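Local coordinates for protein synthesis inhibitor I (Hordeum vulgare, PDB 4FBC), which belongs to the plant ribosome-inactivating protein family and acts as an inhibitor of protein synthesis, at residues A177-T182 and N212-L217. The protein carries 3 engineered substitutions. Sequence-based numbering, arbitrary orientation.
Sequences ATRFQT and NGWQDL. With AMP (adenosine monophosphate), chain E.
R179 lays its extended side chain across one face of the W214 indole, an example of an arginine of a ligand pocket packed against an aromatic ring. R179 CD sits over the W214 six-membered ring, 3.7 Å from its centroid, in a CH-pi contact. R179 NE comes closest, 3.3 Å from W214 CZ3, over the face but offset toward the rim. R179 CZ lies 4.3 Å from the same centroid and 32° off the ring normal, giving an off-centre cation-pi interaction. The guanidinium is tilted 43° from the indole plane and reaches toward adenosine monophosphate, where R179 NH1 donates to the base atom N3 (3.2 Å) and O2' of the ribose lies over one guanidinium face. E176, in a salt bridge with NH1, and the carbonyl of N86, bonded to NH2, probably restrict the rotation of the guanidinium. W214 CG stands anti to the backbone N (chi1 -178°), which swings the indole toward R179; NE1 is held by the carbonyl of I257. F180 meets the five-membered ring obliquely, its CZ 3.7 Å from W214 CD1, while L217 CD2 meets the F180 ring at its edge. The buried contact joins the junction of helices 157-179 and 181-190 to the start of helix 214-225, with helix 248-254 packing on L217.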
loop_
_atom_site.group_PDB
_atom_site.type_symbol
_atom_site.label_atom_id
_atom_site.label_comp_id
_atom_site.label_asym_id
_atom_site.label_seq_id
_atom_site.Cartn_x
_atom_site.Cartn_y
_atom_site.Cartn_z
ATOM N N ALA A 177 -1.599 -2.878 -4.186
ATOM C CA ALA A 177 -1.293 -4.291 -4.433
ATOM C C ALA A 177 -1.088 -5.035 -3.114
ATOM O O ALA A 177 -1.571 -6.154 -2.936
ATOM C CB ALA A 177 -0.059 -4.405 -5.298
ATOM N N THR A 178 -0.364 -4.421 -2.187
ATOM C CA THR A 178 -0.172 -5.019 -0.860
ATOM C C THR A 178 -1.514 -5.169 -0.133
ATOM O O THR A 178 -1.821 -6.224 0.439
ATOM C CB THR A 178 0.823 -4.177 -0.030
ATOM O OG1 THR A 178 2.116 -4.199 -0.658
ATOM C CG2 THR A 178 0.947 -4.712 1.381
ATOM N N ARG A 179 -2.334 -4.119 -0.170
ATOM C CA ARG A 179 -3.619 -4.144 0.519
ATOM C C ARG A 179 -4.626 -5.149 -0.034
ATOM O O ARG A 179 -5.421 -5.704 0.723
ATOM C CB ARG A 179 -4.255 -2.760 0.483
ATOM C CG ARG A 179 -3.579 -1.755 1.405
ATOM C CD ARG A 179 -4.026 -0.355 1.042
ATOM N NE ARG A 179 -3.478 0.652 1.957
ATOM C CZ ARG A 179 -3.226 1.911 1.611
ATOM N NH1 ARG A 179 -3.469 2.316 0.374
ATOM N NH2 ARG A 179 -2.745 2.768 2.508
ATOM N N PHE A 180 -4.607 -5.367 -1.345
ATOM C CA PHE A 180 -5.660 -6.137 -2.012
ATOM C C PHE A 180 -5.134 -7.232 -2.916
ATOM O O PHE A 180 -4.320 -6.967 -3.801
ATOM C CB PHE A 180 -6.540 -5.212 -2.862
ATOM C CG PHE A 180 -7.245 -4.169 -2.068
ATOM C CD1 PHE A 180 -8.356 -4.502 -1.304
ATOM C CD2 PHE A 180 -6.784 -2.861 -2.064
ATOM C CE1 PHE A 180 -9.001 -3.533 -0.548
ATOM C CE2 PHE A 180 -7.424 -1.896 -1.315
ATOM C CZ PHE A 180 -8.533 -2.236 -0.563
ATOM N N GLN A 181 -5.619 -8.452 -2.700
ATOM C CA GLN A 181 -5.268 -9.588 -3.566
ATOM C C GLN A 181 -5.815 -9.396 -4.972
ATOM O O GLN A 181 -5.273 -9.931 -5.944
ATOM C CB GLN A 181 -5.808 -10.901 -2.984
ATOM C CG GLN A 181 -5.323 -11.205 -1.565
ATOM C CD GLN A 181 -5.493 -12.665 -1.208
ATOM O OE1 GLN A 181 -4.829 -13.531 -1.784
ATOM N NE2 GLN A 181 -6.390 -12.956 -0.268
ATOM N N THR A 182 -6.907 -8.650 -5.080
ATOM C CA THR A 182 -7.478 -8.352 -6.393
ATOM C C THR A 182 -6.495 -7.503 -7.197
ATOM O O THR A 182 -6.182 -7.818 -8.355
ATOM C CB THR A 182 -8.799 -7.602 -6.257
ATOM O OG1 THR A 182 -8.642 -6.589 -5.259
ATOM C CG2 THR A 182 -9.932 -8.549 -5.854
ATOM N N ASN A 212 -10.820 2.526 -2.738
ATOM C CA ASN A 212 -11.396 3.684 -2.046
ATOM C C ASN A 212 -12.148 3.348 -0.745
ATOM O O ASN A 212 -12.685 4.245 -0.084
ATOM C CB ASN A 212 -12.300 4.476 -3.007
ATOM C CG ASN A 212 -11.511 5.241 -4.062
ATOM O OD1 ASN A 212 -10.341 5.587 -3.864
ATOM N ND2 ASN A 212 -12.158 5.518 -5.193
ATOM N N GLY A 213 -12.171 2.068 -0.367
ATOM C CA GLY A 213 -12.875 1.625 0.828
ATOM C C GLY A 213 -12.156 0.560 1.658
ATOM O O GLY A 213 -12.790 -0.323 2.240
ATOM N N TRP A 214 -10.836 0.650 1.730
ATOM C CA TRP A 214 -10.034 -0.340 2.452
ATOM C C TRP A 214 -10.464 -0.478 3.916
ATOM O O TRP A 214 -10.618 -1.583 4.424
ATOM C CB TRP A 214 -8.559 0.044 2.360
ATOM C CG TRP A 214 -7.579 -0.899 3.009
ATOM C CD1 TRP A 214 -7.575 -2.265 2.961
ATOM C CD2 TRP A 214 -6.440 -0.520 3.787
ATOM N NE1 TRP A 214 -6.500 -2.758 3.675
ATOM C CE2 TRP A 214 -5.787 -1.707 4.184
ATOM C CE3 TRP A 214 -5.908 0.713 4.185
ATOM C CZ2 TRP A 214 -4.631 -1.695 4.968
ATOM C CZ3 TRP A 214 -4.760 0.726 4.949
ATOM C CH2 TRP A 214 -4.131 -0.467 5.338
ATOM N N GLN A 215 -10.674 0.650 4.587
ATOM C CA GLN A 215 -11.123 0.614 5.976
ATOM C C GLN A 215 -12.507 -0.039 6.098
ATOM O O GLN A 215 -12.734 -0.872 6.985
ATOM C CB GLN A 215 -11.113 2.030 6.577
ATOM C CG GLN A 215 -11.548 2.091 8.043
ATOM C CD GLN A 215 -11.231 3.435 8.677
ATOM O OE1 GLN A 215 -11.139 4.451 7.987
ATOM N NE2 GLN A 215 -11.054 3.446 9.991
ATOM N N ASP A 216 -13.427 0.336 5.205
ATOM C CA ASP A 216 -14.775 -0.233 5.198
ATOM C C ASP A 216 -14.757 -1.752 5.008
ATOM O O ASP A 216 -15.475 -2.475 5.685
ATOM C CB ASP A 216 -15.621 0.391 4.076
ATOM C CG ASP A 216 -16.056 1.808 4.376
ATOM O OD1 ASP A 216 -16.038 2.211 5.562
ATOM O OD2 ASP A 216 -16.432 2.515 3.414
ATOM N N LEU A 217 -13.940 -2.231 4.078
ATOM C CA LEU A 217 -13.898 -3.667 3.799
ATOM C C LEU A 217 -13.217 -4.395 4.958
ATOM O O LEU A 217 -13.656 -5.466 5.361
ATOM C CB LEU A 217 -13.178 -3.956 2.473
ATOM C CG LEU A 217 -13.146 -5.430 2.035
ATOM C CD1 LEU A 217 -14.549 -6.025 1.901
ATOM C CD2 LEU A 217 -12.379 -5.582 0.720
HETATM P P AMP E . -7.706 9.473 4.635
HETATM O O1P AMP E . -7.434 10.657 3.729
HETATM O O2P AMP E . -9.087 9.336 5.242
HETATM O O3P AMP E . -6.665 9.426 5.735
HETATM O "O5'" AMP E . -7.319 8.124 3.876
HETATM C "C5'" AMP E . -8.308 7.324 3.241
HETATM C "C4'" AMP E . -7.680 6.186 2.474
HETATM O "O4'" AMP E . -6.929 6.716 1.350
HETATM C "C3'" AMP E . -6.662 5.351 3.244
HETATM O "O3'" AMP E . -7.262 4.357 4.063
HETATM C "C2'" AMP E . -5.778 4.785 2.140
HETATM O "O2'" AMP E . -6.407 3.660 1.525
HETATM C "C1'" AMP E . -5.764 5.947 1.137
HETATM N N9 AMP E . -4.582 6.828 1.301
HETATM C C8 AMP E . -4.603 8.116 1.719
HETATM N N7 AMP E . -3.356 8.658 1.750
HETATM C C5 AMP E . -2.498 7.701 1.330
HETATM C C6 AMP E . -1.030 7.597 1.110
HETATM N N6 AMP E . -0.210 8.654 1.358
HETATM N N1 AMP E . -0.541 6.412 0.651
HETATM C C2 AMP E . -1.347 5.354 0.409
HETATM N N3 AMP E . -2.683 5.380 0.579
HETATM C C4 AMP E . -3.310 6.505 1.024
#